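Allantoin racemase (Pseudomonas fluorescens, PDB 5LG5) catalyses the racemisation of allantoin, probably by proton transfer, and belongs to the HyuE family, whose relatives interconvert D- and L-5-monosubstituted hydantoins. Local coordinates at residues Arg2-Val6 and Val61-Pro67; Val44-Phe48 and Leu116-Leu122; Ala70-Tyr76 and Val90-Thr96. All coordinates share one frame; numbering follows the deposited sequence.

Interaction 1. Residues Arg2-Val6 and Val61-Pro67; sequences RILVV and VMAYDQP
Strand residues Arg-2 to Val-6 run past the end of helix 47-63 and the turn that follows it, with the backbones 7.4 Å apart from Arg-2 CA to Pro-67 CA and slightly farther apart at Val-6 and Val-61. The gap is bridged by side chains on alternate strand residues, Arg-2, Leu-4 and Val-6. The polar link lies at the Arg-2 end, where Arg-2 NH1 donates to Pro-67 O over 2.7 Å with an N-H...O angle of 163°. That oxygen lies almost in the guanidinium plane, at its edge, although NH1 itself is tilted from the plane of the carbonyl. With CG anti to the backbone N (chi1 175°) the arginine reaches out in an extended run, then bends at chi3, and Arg-2 CD passes 3.4 Å from Tyr-64 OH. Because NH2 of the same group forms a salt bridge with Glu-31, the guanidinium is held from two directions. Replacing Arg-2 by alanine removes both links and is likely to leave the Pro-67 carbonyl and the Glu-31 carboxylate without their common partner. Deeper in, Leu-4 sets its CD1 methyl over one face of the Tyr-64 ring, a CH-pi contact 4.1 Å from the centroid, displaced toward the rim. Farthest from the arginine, Val-6 CG2 meets Val-61 CG2 at 3.7 Å, methyl against methyl. Strand 2-7 lies between strands 31-35 and 70-74 in the parallel sheet, and helix 47-63 packs its last turn against the face bearing Leu-4 and Val-6. Ile-3, on the other face, meets helix 201-214, while Leu-35 and Val-71 of the flanking strands touch Leu-4.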
ATOM      1  N   ARG E   2      32.014 -11.207  20.450  1.00 18.96           N
ATOM      2  CA  ARG E   2      31.203 -10.795  21.589  1.00 17.28           C
ATOM      3  C   ARG E   2      29.969 -10.023  21.142  1.00 17.08           C
ATOM      4  O   ARG E   2      30.067  -9.039  20.401  1.00 13.07           O
ATOM      5  CB  ARG E   2      32.014  -9.958  22.586  1.00 15.76           C
ATOM      6  CG  ARG E   2      31.149  -9.414  23.725  1.00 20.21           C
ATOM      7  CD  ARG E   2      31.954  -8.591  24.724  1.00 26.55           C
ATOM      8  NE  ARG E   2      32.824  -9.440  25.533  1.00 27.17           N
ATOM      9  CZ  ARG E   2      34.149  -9.361  25.538  1.00 33.29           C
ATOM     10  NH1 ARG E   2      34.765  -8.460  24.778  1.00 25.18           N
ATOM     11  NH2 ARG E   2      34.854 -10.186  26.299  1.00 30.94           N
ATOM     12  N   ILE E   3      28.808 -10.482  21.601  1.00 16.24           N
ATOM     13  CA  ILE E   3      27.548  -9.831  21.279  1.00 13.06           C
ATOM     14  C   ILE E   3      26.903  -9.325  22.551  1.00 16.45           C
ATOM     15  O   ILE E   3      26.697 -10.101  23.490  1.00 16.42           O
ATOM     16  CB  ILE E   3      26.571 -10.806  20.565  1.00 11.97           C
ATOM     17  CG1 ILE E   3      27.242 -11.440  19.337  1.00 13.71           C
ATOM     18  CG2 ILE E   3      25.292 -10.112  20.161  1.00  9.01           C
ATOM     19  CD1 ILE E   3      26.344 -12.423  18.604  1.00 11.09           C
ATOM     20  N   LEU E   4      26.631  -8.021  22.601  1.00 14.07           N
ATOM     21  CA  LEU E   4      25.853  -7.440  23.691  1.00 16.42           C
ATOM     22  C   LEU E   4      24.391  -7.715  23.419  1.00 16.62           C
ATOM     23  O   LEU E   4      23.920  -7.544  22.296  1.00 12.01           O
ATOM     24  CB  LEU E   4      26.069  -5.928  23.843  1.00 14.56           C
ATOM     25  CG  LEU E   4      27.355  -5.316  24.418  1.00 19.65           C
ATOM     26  CD1 LEU E   4      28.537  -6.259  24.389  1.00 20.81           C
ATOM     27  CD2 LEU E   4      27.691  -3.988  23.759  1.00 18.34           C
ATOM     28  N   VAL E   5      23.703  -8.204  24.443  1.00 11.93           N
ATOM     29  CA  VAL E   5      22.280  -8.423  24.394  1.00 12.83           C
ATOM     30  C   VAL E   5      21.672  -7.515  25.446  1.00 14.70           C
ATOM     31  O   VAL E   5      21.827  -7.757  26.637  1.00 15.63           O
ATOM     32  CB  VAL E   5      21.969  -9.894  24.648  1.00 13.66           C
ATOM     33  CG1 VAL E   5      20.476 -10.161  24.515  1.00 15.45           C
ATOM     34  CG2 VAL E   5      22.753 -10.741  23.653  1.00 13.72           C
ATOM     35  N   VAL E   6      21.017  -6.445  25.004  1.00 15.69           N
ATOM     36  CA  VAL E   6      20.610  -5.387  25.916  1.00 10.54           C
ATOM     37  C   VAL E   6      19.119  -5.417  26.188  1.00 11.97           C
ATOM     38  O   VAL E   6      18.294  -5.328  25.279  1.00 15.28           O
ATOM     39  CB  VAL E   6      21.013  -4.005  25.374  1.00 12.10           C
ATOM     40  CG1 VAL E   6      20.826  -2.949  26.442  1.00 10.80           C
ATOM     41  CG2 VAL E   6      22.461  -4.031  24.923  1.00 13.28           C
ATOM     42  N   VAL E  61      24.915   1.018  26.042  1.00 15.32           N
ATOM     43  CA  VAL E  61      25.827   0.450  25.066  1.00 13.28           C
ATOM     44  C   VAL E  61      27.066   1.330  24.891  1.00 14.84           C
ATOM     45  O   VAL E  61      28.190   0.830  24.794  1.00 14.91           O
ATOM     46  CB  VAL E  61      25.098   0.203  23.723  1.00 13.48           C
ATOM     47  CG1 VAL E  61      26.092  -0.162  22.616  1.00 12.95           C
ATOM     48  CG2 VAL E  61      24.006  -0.875  23.916  1.00  9.91           C
ATOM     49  N   MET E  62      26.847   2.636  24.842  1.00 13.48           N
ATOM     50  CA  MET E  62      27.954   3.592  24.731  1.00 19.10           C
ATOM     51  C   MET E  62      28.849   3.565  25.972  1.00 17.25           C
ATOM     52  O   MET E  62      30.052   3.790  25.886  1.00 22.98           O
ATOM     53  CB  MET E  62      27.429   5.010  24.484  1.00 11.54           C
ATOM     54  CG  MET E  62      26.789   5.220  23.102  1.00 19.31           C
ATOM     55  SD  MET E  62      27.815   4.688  21.714  1.00 27.39           S
ATOM     56  CE  MET E  62      27.072   3.131  21.377  1.00 14.68           C
ATOM     57  N   ALA E  63      28.247   3.326  27.127  1.00 18.28           N
ATOM     58  CA  ALA E  63      29.001   3.172  28.374  1.00 19.59           C
ATOM     59  C   ALA E  63      29.823   1.885  28.460  1.00 22.63           C
ATOM     60  O   ALA E  63      30.701   1.777  29.311  1.00 28.15           O
ATOM     61  CB  ALA E  63      28.066   3.276  29.572  1.00 21.04           C
ATOM     62  N   TYR E  64      29.519   0.901  27.614  1.00 23.72           N
ATOM     63  CA  TYR E  64      30.257  -0.369  27.624  1.00 22.42           C
ATOM     64  C   TYR E  64      31.669  -0.177  27.074  1.00 24.37           C
ATOM     65  O   TYR E  64      31.837   0.196  25.903  1.00 21.76           O
ATOM     66  CB  TYR E  64      29.524  -1.456  26.841  1.00 19.75           C
ATOM     67  CG  TYR E  64      30.107  -2.836  27.022  1.00 20.93           C
ATOM     68  CD1 TYR E  64      29.842  -3.577  28.173  1.00 20.46           C
ATOM     69  CD2 TYR E  64      30.943  -3.390  26.066  1.00 17.81           C
ATOM     70  CE1 TYR E  64      30.370  -4.846  28.345  1.00 18.93           C
ATOM     71  CE2 TYR E  64      31.481  -4.660  26.230  1.00 20.06           C
ATOM     72  CZ  TYR E  64      31.187  -5.377  27.375  1.00 19.89           C
ATOM     73  OH  TYR E  64      31.710  -6.633  27.548  1.00 20.29           O
ATOM     74  N   ASP E  65      32.670  -0.481  27.898  1.00 28.12           N
ATOM     75  CA  ASP E  65      34.080  -0.203  27.577  1.00 28.21           C
ATOM     76  C   ASP E  65      34.929  -1.332  26.981  1.00 27.33           C
ATOM     77  O   ASP E  65      36.061  -1.103  26.562  1.00 30.18           O
ATOM     78  CB  ASP E  65      34.782   0.416  28.796  1.00 29.60           C
ATOM     79  CG  ASP E  65      34.354   1.850  29.039  1.00 38.37           C
ATOM     80  OD1 ASP E  65      34.347   2.293  30.211  1.00 51.69           O
ATOM     81  OD2 ASP E  65      34.014   2.534  28.048  1.00 39.01           O
ATOM     82  N   GLN E  66      34.410  -2.550  26.976  1.00 24.64           N
ATOM     83  CA  GLN E  66      35.128  -3.658  26.357  1.00 27.75           C
ATOM     84  C   GLN E  66      34.689  -3.877  24.905  1.00 27.10           C
ATOM     85  O   GLN E  66      33.608  -3.434  24.508  1.00 24.83           O
ATOM     86  CB  GLN E  66      35.022  -4.926  27.222  1.00 30.91           C
ATOM     87  CG  GLN E  66      35.859  -4.816  28.510  1.00 38.17           C
ATOM     88  CD  GLN E  66      35.045  -4.892  29.797  1.00 47.58           C
ATOM     89  OE1 GLN E  66      34.175  -5.754  29.949  1.00 50.84           O
ATOM     90  NE2 GLN E  66      35.339  -3.994  30.737  1.00 44.45           N
ATOM     91  N   PRO E  67      35.563  -4.503  24.092  1.00 27.65           N
ATOM     92  CA  PRO E  67      35.233  -4.738  22.677  1.00 28.06           C
ATOM     93  C   PRO E  67      33.991  -5.602  22.457  1.00 24.09           C
ATOM     94  O   PRO E  67      33.678  -6.443  23.298  1.00 20.41           O
ATOM     95  CB  PRO E  67      36.480  -5.459  22.135  1.00 26.55           C
ATOM     96  CG  PRO E  67      37.591  -5.135  23.113  1.00 25.30           C
ATOM     97  CD  PRO E  67      36.925  -4.958  24.441  1.00 26.10           C
TER

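Interaction 2. Residues Val44-Phe48 and Leu116-Leu122; sequences VEGNF and LDRTVPL
Glu-45 lays its side chain across the CD1 methyl of Leu-116, its carboxylate carbon CD coming within 3.5 Å of Leu-116 CD1. The methyl thus covers the glutamate stem and carboxylate, whose charge is met by others: OE1 forms a salt bridge with Lys-231 of a second subunit. Next along, Glu-45 O sits over one face of the Arg-118 guanidinium, 3.1 Å from Arg-118 NE, but the angle is too poor for a hydrogen bond. Arg-118 places CG between its backbone N and carbonyl carbon (chi1 69°) and bends at chi3, which carries the group alongside Gly-46. Here the backbone itself calls for glycine, with a phi of 148° at the N-cap position of helix 47-63; any CB would also strike Arg-118 NH2. Leu-122 closes the other end, with Leu-122 CD1 3.6 Å from Gly-46 C and both its methyls against the side-chain amide of Asn-47. Behind this surface Thr-119 is fixed by its own turn, since Thr-119 OG1 donates to Leu-116 O over 2.7 Å, on a lone pair in the carbonyl plane, and the Thr-119 amide shares that acceptor. Its CG2 methyl is thereby turned to Glu-45 CA. Glu-86 of the second subunit accepts from the backbone N of Asn-47 and Phe-48 at the start of helix 47-63. No hydrogen bond joins the two segments, which meet by van der Waals packing, mostly of polar and charged groups against aliphatic ones; the charged ends of Glu-45 and Arg-118 pair instead with Lys-231 and Glu-86 of the second subunit, so their charges are probably compensated across the interface.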
ATOM      1  N   VAL E  44       8.669  -2.099  29.819  1.00 14.37           N
ATOM      2  CA  VAL E  44       8.328  -1.102  28.813  1.00 14.23           C
ATOM      3  C   VAL E  44       6.971  -1.349  28.172  1.00 15.95           C
ATOM      4  O   VAL E  44       6.830  -2.238  27.334  1.00 17.24           O
ATOM      5  CB  VAL E  44       9.384  -1.066  27.731  1.00 12.68           C
ATOM      6  CG1 VAL E  44       9.005  -0.025  26.682  1.00 19.14           C
ATOM      7  CG2 VAL E  44      10.726  -0.755  28.355  1.00 12.21           C
ATOM      8  N   GLU E  45       5.978  -0.554  28.554  1.00 14.01           N
ATOM      9  CA  GLU E  45       4.611  -0.807  28.113  1.00 24.00           C
ATOM     10  C   GLU E  45       3.950   0.462  27.599  1.00 21.45           C
ATOM     11  O   GLU E  45       2.929   0.898  28.137  1.00 29.35           O
ATOM     12  CB  GLU E  45       3.783  -1.374  29.277  1.00 23.25           C
ATOM     13  CG  GLU E  45       4.301  -2.709  29.818  1.00 20.40           C
ATOM     14  CD  GLU E  45       3.656  -3.089  31.147  1.00 26.93           C
ATOM     15  OE1 GLU E  45       3.242  -2.170  31.898  1.00 18.61           O
ATOM     16  OE2 GLU E  45       3.546  -4.308  31.428  1.00 28.33           O
ATOM     17  N   GLY E  46       4.518   1.043  26.549  1.00 13.63           N
ATOM     18  CA  GLY E  46       3.979   2.264  25.988  1.00 13.51           C
ATOM     19  C   GLY E  46       5.026   3.182  25.389  1.00 11.68           C
ATOM     20  O   GLY E  46       6.234   2.904  25.435  1.00  8.84           O
ATOM     21  N   ASN E  47       4.538   4.271  24.795  1.00 13.40           N
ATOM     22  CA  ASN E  47       5.377   5.187  24.036  1.00 13.73           C
ATOM     23  C   ASN E  47       6.411   5.889  24.898  1.00 13.17           C
ATOM     24  O   ASN E  47       7.592   5.948  24.552  1.00 12.48           O
ATOM     25  CB  ASN E  47       4.515   6.210  23.283  1.00 11.10           C
ATOM     26  CG  ASN E  47       3.567   5.558  22.295  1.00 13.83           C
ATOM     27  OD1 ASN E  47       2.375   5.415  22.566  1.00 17.87           O
ATOM     28  ND2 ASN E  47       4.090   5.155  21.150  1.00 14.92           N
ATOM     29  N   PHE E  48       5.966   6.429  26.028  1.00 10.16           N
ATOM     30  CA  PHE E  48       6.885   7.156  26.893  1.00 11.92           C
ATOM     31  C   PHE E  48       7.999   6.220  27.349  1.00 10.69           C
ATOM     32  O   PHE E  48       9.185   6.538  27.227  1.00 10.25           O
ATOM     33  CB  PHE E  48       6.154   7.744  28.108  1.00 11.53           C
ATOM     34  CG  PHE E  48       7.067   8.063  29.268  1.00 15.26           C
ATOM     35  CD1 PHE E  48       7.978   9.105  29.185  1.00 14.30           C
ATOM     36  CD2 PHE E  48       7.024   7.300  30.433  1.00 13.99           C
ATOM     37  CE1 PHE E  48       8.826   9.401  30.254  1.00 15.88           C
ATOM     38  CE2 PHE E  48       7.864   7.582  31.505  1.00 20.56           C
ATOM     39  CZ  PHE E  48       8.772   8.639  31.413  1.00 18.60           C
ATOM     40  N   LEU E 116       0.610  -6.601  26.631  1.00 13.64           N
ATOM     41  CA  LEU E 116      -0.526  -5.709  26.769  1.00 10.44           C
ATOM     42  C   LEU E 116      -1.077  -5.220  25.435  1.00 13.71           C
ATOM     43  O   LEU E 116      -0.341  -5.052  24.450  1.00 14.41           O
ATOM     44  CB  LEU E 116      -0.148  -4.519  27.641  1.00 12.42           C
ATOM     45  CG  LEU E 116       0.188  -4.895  29.094  1.00 17.25           C
ATOM     46  CD1 LEU E 116       0.414  -3.641  29.922  1.00 16.87           C
ATOM     47  CD2 LEU E 116      -0.900  -5.754  29.706  1.00 15.84           C
ATOM     48  N   ASP E 117      -2.379  -4.993  25.414  1.00  9.17           N
ATOM     49  CA  ASP E 117      -3.058  -4.477  24.247  1.00 12.34           C
ATOM     50  C   ASP E 117      -2.476  -3.139  23.806  1.00 13.51           C
ATOM     51  O   ASP E 117      -2.360  -2.854  22.619  1.00 10.86           O
ATOM     52  CB  ASP E 117      -4.552  -4.348  24.537  1.00 14.07           C
ATOM     53  CG  ASP E 117      -5.292  -3.641  23.431  1.00 14.79           C
ATOM     54  OD1 ASP E 117      -5.398  -4.216  22.320  1.00 13.17           O
ATOM     55  OD2 ASP E 117      -5.729  -2.485  23.667  1.00 15.26           O
ATOM     56  N   ARG E 118      -2.062  -2.328  24.767  1.00 14.03           N
ATOM     57  CA  ARG E 118      -1.571  -0.996  24.429  1.00 13.99           C
ATOM     58  C   ARG E 118      -0.224  -1.012  23.730  1.00 12.14           C
ATOM     59  O   ARG E 118       0.194   0.007  23.175  1.00 12.62           O
ATOM     60  CB  ARG E 118      -1.535  -0.112  25.666  1.00 10.29           C
ATOM     61  CG  ARG E 118      -0.485  -0.521  26.687  1.00 14.23           C
ATOM     62  CD  ARG E 118      -0.447   0.473  27.845  1.00 14.39           C
ATOM     63  NE  ARG E 118       0.083   1.762  27.407  1.00 13.95           N
ATOM     64  CZ  ARG E 118      -0.034   2.905  28.075  1.00 17.14           C
ATOM     65  NH1 ARG E 118      -0.694   2.948  29.225  1.00 14.67           N
ATOM     66  NH2 ARG E 118       0.499   4.013  27.576  1.00 13.16           N
ATOM     67  N   THR E 119       0.455  -2.161  23.769  1.00 10.67           N
ATOM     68  CA  THR E 119       1.741  -2.297  23.106  1.00 13.42           C
ATOM     69  C   THR E 119       1.580  -2.763  21.666  1.00 13.08           C
ATOM     70  O   THR E 119       2.509  -2.630  20.877  1.00 11.97           O
ATOM     71  CB  THR E 119       2.686  -3.288  23.833  1.00 15.61           C
ATOM     72  OG1 THR E 119       2.224  -4.631  23.630  1.00 19.62           O
ATOM     73  CG2 THR E 119       2.731  -2.985  25.316  1.00 18.02           C
ATOM     74  N   VAL E 120       0.392  -3.273  21.333  1.00  9.75           N
ATOM     75  CA  VAL E 120       0.114  -3.812  19.997  1.00 10.93           C
ATOM     76  C   VAL E 120       0.347  -2.796  18.865  1.00 13.08           C
ATOM     77  O   VAL E 120       1.040  -3.105  17.885  1.00 11.02           O
ATOM     78  CB  VAL E 120      -1.314  -4.416  19.918  1.00 11.93           C
ATOM     79  CG1 VAL E 120      -1.773  -4.567  18.457  1.00 11.56           C
ATOM     80  CG2 VAL E 120      -1.353  -5.748  20.643  1.00 13.27           C
ATOM     81  N   PRO E 121      -0.221  -1.578  18.992  1.00 12.92           N
ATOM     82  CA  PRO E 121       0.040  -0.632  17.897  1.00 13.03           C
ATOM     83  C   PRO E 121       1.514  -0.225  17.789  1.00 12.93           C
ATOM     84  O   PRO E 121       1.976   0.084  16.690  1.00 11.50           O
ATOM     85  CB  PRO E 121      -0.868   0.568  18.231  1.00 11.80           C
ATOM     86  CG  PRO E 121      -1.211   0.421  19.678  1.00 12.69           C
ATOM     87  CD  PRO E 121      -1.234  -1.063  19.935  1.00 12.73           C
ATOM     88  N   LEU E 122       2.242  -0.253  18.899  1.00 11.91           N
ATOM     89  CA  LEU E 122       3.670   0.048  18.879  1.00 12.10           C
ATOM     90  C   LEU E 122       4.404  -1.008  18.033  1.00 12.35           C
ATOM     91  O   LEU E 122       5.268  -0.688  17.209  1.00 11.76           O
ATOM     92  CB  LEU E 122       4.242   0.067  20.303  1.00 13.93           C
ATOM     93  CG  LEU E 122       3.841   1.134  21.347  1.00 13.96           C
ATOM     94  CD1 LEU E 122       5.033   1.764  22.056  1.00 18.86           C
ATOM     95  CD2 LEU E 122       2.890   2.175  20.811  1.00 12.37           C
TER

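Interaction 3. Residues Ala70-Tyr76 and Val90-Thr96; sequences AVIQAGY and VPVVDIT
Four backbone hydrogen bonds join Ala-70 to Tyr-76 with Val-90 to Thr-96, pairing the two parallel strands of a right-handed beta-alpha-beta unit whose helix is 81-87. Val-71 and Gln-73 each donate and accept in alternation: Val-71 N bonds to Pro-91 O at 2.8 Å, and Val-71 O receives Val-93 N. The pattern continues with Gln-73 N to Val-93 O, then Ile-95 N to Gln-73 O at 3.0 Å. That last donor already belongs to helix 95-103, so the hydrogen bonding runs from the strand into the helix start. Asp-94 caps this helix: Asp-94 OD1 uses its anti lone pair for Thr-96 N at 2.9 Å and is met on its syn side by Thr-96 OG1, two bonds on one oxygen. The other oxygen, Asp-94 OD2, lies alongside the aliphatic stem of Gln-73, 3.3 Å from Gln-73 CG. Gln-73 sends NE2 to the carbonyl of His-79, and its amide plane is turned 63° from the Asp-94 carboxylate.

On the opposite face, Ile-72 and Val-93 pack under helix 201-214. With CG2 anti to its carbonyl carbon, Ile-95 directs that methyl back over strand 70-74 to the Ala-74 backbone; the Ile-95 and Ile-72 side chains cross at about a right angle, CG2 to CG2 at 3.7 Å. Beyond the strand ends, the Tyr-76 ring flanks the first turn of the helix, with Thr-96 CG2 3.6 Å from Tyr-76 CE2. Thr-96 CA lies over the ring face, 3.7 Å from its centroid and 25° off the normal.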
ATOM      1  N   ALA E  70      28.797  -7.064  17.781  1.00 12.17           N
ATOM      2  CA  ALA E  70      27.415  -6.890  17.391  1.00 12.35           C
ATOM      3  C   ALA E  70      26.627  -6.548  18.631  1.00 14.04           C
ATOM      4  O   ALA E  70      27.095  -6.763  19.757  1.00 14.41           O
ATOM      5  CB  ALA E  70      26.870  -8.168  16.739  1.00  9.64           C
ATOM      6  N   VAL E  71      25.437  -5.994  18.427  1.00  9.73           N
ATOM      7  CA  VAL E  71      24.561  -5.650  19.531  1.00  9.05           C
ATOM      8  C   VAL E  71      23.155  -6.110  19.222  1.00 11.80           C
ATOM      9  O   VAL E  71      22.649  -5.914  18.106  1.00 10.61           O
ATOM     10  CB  VAL E  71      24.551  -4.123  19.820  1.00 13.04           C
ATOM     11  CG1 VAL E  71      23.492  -3.790  20.877  1.00  9.85           C
ATOM     12  CG2 VAL E  71      25.937  -3.640  20.269  1.00  7.67           C
ATOM     13  N   ILE E  72      22.529  -6.754  20.201  1.00 11.28           N
ATOM     14  CA  ILE E  72      21.131  -7.152  20.086  1.00  9.72           C
ATOM     15  C   ILE E  72      20.304  -6.333  21.041  1.00 11.20           C
ATOM     16  O   ILE E  72      20.612  -6.285  22.239  1.00 11.98           O
ATOM     17  CB  ILE E  72      20.899  -8.631  20.417  1.00 10.78           C
ATOM     18  CG1 ILE E  72      21.569  -9.548  19.392  1.00  8.89           C
ATOM     19  CG2 ILE E  72      19.402  -8.920  20.464  1.00 10.90           C
ATOM     20  CD1 ILE E  72      21.535 -11.031  19.810  1.00  9.06           C
ATOM     21  N   GLN E  73      19.268  -5.678  20.522  1.00  9.48           N
ATOM     22  CA  GLN E  73      18.333  -4.983  21.383  1.00  9.65           C
ATOM     23  C   GLN E  73      17.167  -5.913  21.699  1.00 15.39           C
ATOM     24  O   GLN E  73      16.382  -6.275  20.815  1.00 10.28           O
ATOM     25  CB  GLN E  73      17.857  -3.665  20.763  1.00 12.62           C
ATOM     26  CG  GLN E  73      16.805  -2.975  21.614  1.00 16.50           C
ATOM     27  CD  GLN E  73      16.646  -1.508  21.294  1.00 19.16           C
ATOM     28  OE1 GLN E  73      17.627  -0.794  21.088  1.00 24.04           O
ATOM     29  NE2 GLN E  73      15.407  -1.047  21.259  1.00 22.68           N
ATOM     30  N   ALA E  74      17.083  -6.308  22.967  1.00 13.47           N
ATOM     31  CA  ALA E  74      16.178  -7.370  23.383  1.00 15.94           C
ATOM     32  C   ALA E  74      14.920  -6.792  23.985  1.00 19.11           C
ATOM     33  O   ALA E  74      14.675  -6.909  25.190  1.00 25.28           O
ATOM     34  CB  ALA E  74      16.861  -8.296  24.381  1.00 19.53           C
ATOM     35  N   GLY E  75      14.140  -6.132  23.150  1.00 16.73           N
ATOM     36  CA  GLY E  75      12.827  -5.678  23.555  1.00 16.65           C
ATOM     37  C   GLY E  75      11.948  -5.771  22.334  1.00 22.54           C
ATOM     38  O   GLY E  75      12.418  -5.560  21.210  1.00 21.00           O
ATOM     39  N   TYR E  76      10.672  -6.073  22.545  1.00 24.88           N
ATOM     40  CA  TYR E  76       9.767  -6.200  21.416  1.00 27.35           C
ATOM     41  C   TYR E  76       8.921  -4.962  21.143  1.00 23.43           C
ATOM     42  O   TYR E  76       8.083  -4.576  21.960  1.00 22.25           O
ATOM     43  CB  TYR E  76       8.904  -7.459  21.544  1.00 28.42           C
ATOM     44  CG  TYR E  76       8.647  -8.093  20.209  1.00 24.84           C
ATOM     45  CD1 TYR E  76       9.438  -9.145  19.758  1.00 27.62           C
ATOM     46  CD2 TYR E  76       7.665  -7.589  19.356  1.00 23.54           C
ATOM     47  CE1 TYR E  76       9.224  -9.717  18.512  1.00 24.79           C
ATOM     48  CE2 TYR E  76       7.440  -8.149  18.115  1.00 22.74           C
ATOM     49  CZ  TYR E  76       8.224  -9.213  17.693  1.00 26.85           C
ATOM     50  OH  TYR E  76       7.997  -9.764  16.444  1.00 30.18           O
ATOM     51  N   VAL E  90      29.100  -1.615  14.276  1.00 10.84           N
ATOM     52  CA  VAL E  90      28.879  -3.050  14.299  1.00 12.06           C
ATOM     53  C   VAL E  90      27.397  -3.314  14.078  1.00 10.77           C
ATOM     54  O   VAL E  90      26.577  -2.419  14.299  1.00 12.61           O
ATOM     55  CB  VAL E  90      29.338  -3.669  15.628  1.00  7.98           C
ATOM     56  CG1 VAL E  90      30.843  -3.442  15.803  1.00 10.60           C
ATOM     57  CG2 VAL E  90      28.543  -3.096  16.789  1.00  9.56           C
ATOM     58  N   PRO E  91      27.053  -4.524  13.617  1.00  8.04           N
ATOM     59  CA  PRO E  91      25.635  -4.796  13.380  1.00 11.98           C
ATOM     60  C   PRO E  91      24.790  -4.694  14.639  1.00 10.23           C
ATOM     61  O   PRO E  91      25.219  -5.035  15.755  1.00 10.28           O
ATOM     62  CB  PRO E  91      25.625  -6.233  12.799  1.00 11.27           C
ATOM     63  CG  PRO E  91      26.957  -6.805  13.132  1.00 11.47           C
ATOM     64  CD  PRO E  91      27.915  -5.638  13.182  1.00  8.53           C
ATOM     65  N   VAL E  92      23.591  -4.159  14.449  1.00 10.46           N
ATOM     66  CA  VAL E  92      22.613  -4.051  15.511  1.00  9.32           C
ATOM     67  C   VAL E  92      21.372  -4.827  15.069  1.00 11.77           C
ATOM     68  O   VAL E  92      20.902  -4.669  13.953  1.00 12.44           O
ATOM     69  CB  VAL E  92      22.239  -2.579  15.771  1.00 13.98           C
ATOM     70  CG1 VAL E  92      21.229  -2.477  16.916  1.00 12.09           C
ATOM     71  CG2 VAL E  92      23.499  -1.748  16.064  1.00 10.57           C
ATOM     72  N   VAL E  93      20.876  -5.718  15.910  1.00  9.65           N
ATOM     73  CA  VAL E  93      19.646  -6.402  15.560  1.00  9.50           C
ATOM     74  C   VAL E  93      18.638  -6.375  16.693  1.00 12.76           C
ATOM     75  O   VAL E  93      18.956  -6.660  17.849  1.00 12.86           O
ATOM     76  CB  VAL E  93      19.856  -7.814  14.881  1.00 16.32           C
ATOM     77  CG1 VAL E  93      21.292  -8.297  14.972  1.00 13.54           C
ATOM     78  CG2 VAL E  93      18.853  -8.840  15.395  1.00 10.31           C
ATOM     79  N   ASP E  94      17.438  -5.933  16.357  1.00 12.14           N
ATOM     80  CA  ASP E  94      16.381  -5.872  17.334  1.00 15.04           C
ATOM     81  C   ASP E  94      15.610  -7.173  17.258  1.00 13.73           C
ATOM     82  O   ASP E  94      15.337  -7.671  16.159  1.00 11.48           O
ATOM     83  CB  ASP E  94      15.471  -4.683  17.064  1.00 14.91           C
ATOM     84  CG  ASP E  94      14.551  -4.427  18.204  1.00 17.63           C
ATOM     85  OD1 ASP E  94      13.582  -5.209  18.380  1.00 22.86           O
ATOM     86  OD2 ASP E  94      14.837  -3.482  18.969  1.00 26.61           O
ATOM     87  N   ILE E  95      15.244  -7.717  18.412  1.00 10.17           N
ATOM     88  CA  ILE E  95      14.595  -9.032  18.434  1.00 12.35           C
ATOM     89  C   ILE E  95      13.253  -9.029  17.713  1.00 11.24           C
ATOM     90  O   ILE E  95      12.778 -10.069  17.267  1.00 11.58           O
ATOM     91  CB  ILE E  95      14.439  -9.594  19.862  1.00 11.82           C
ATOM     92  CG1 ILE E  95      13.421  -8.778  20.669  1.00 15.83           C
ATOM     93  CG2 ILE E  95      15.803  -9.649  20.562  1.00 13.00           C
ATOM     94  CD1 ILE E  95      13.131  -9.364  22.079  1.00 17.51           C
ATOM     95  N   THR E  96      12.662  -7.844  17.595  1.00 13.52           N
ATOM     96  CA  THR E  96      11.406  -7.661  16.885  1.00 16.15           C
ATOM     97  C   THR E  96      11.547  -8.070  15.433  1.00 12.57           C
ATOM     98  O   THR E  96      10.825  -8.929  14.926  1.00 11.81           O
ATOM     99  CB  THR E  96      10.992  -6.177  16.897  1.00 21.48           C
ATOM    100  OG1 THR E  96      11.003  -5.675  18.244  1.00 20.52           O
ATOM    101  CG2 THR E  96       9.617  -5.993  16.268  1.00 17.68           C
TER

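How the interactions relate
Interactions 1 and 3 adjoin in one parallel four-stranded sheet, their centres about 12 Å apart, because strands 2-7 and 70-74 are neighbours in it: Leu-4 O and Val-6 O probably accept from Ile-72 N and Ala-74 N. Interaction 1 closes along the chain before interaction 3 opens. Interaction 2 stands about 26 Å from interaction 1 and 19 Å from interaction 3, centre to centre, and touches neither. It uses the start of helix 47-63, whose end serves interaction 1, and spans the sequence of interaction 3. It thereby joins that helix to helix 120-129, which follows strand 110-114 of the second four-stranded sheet, linking the chain's two sheet-bearing halves.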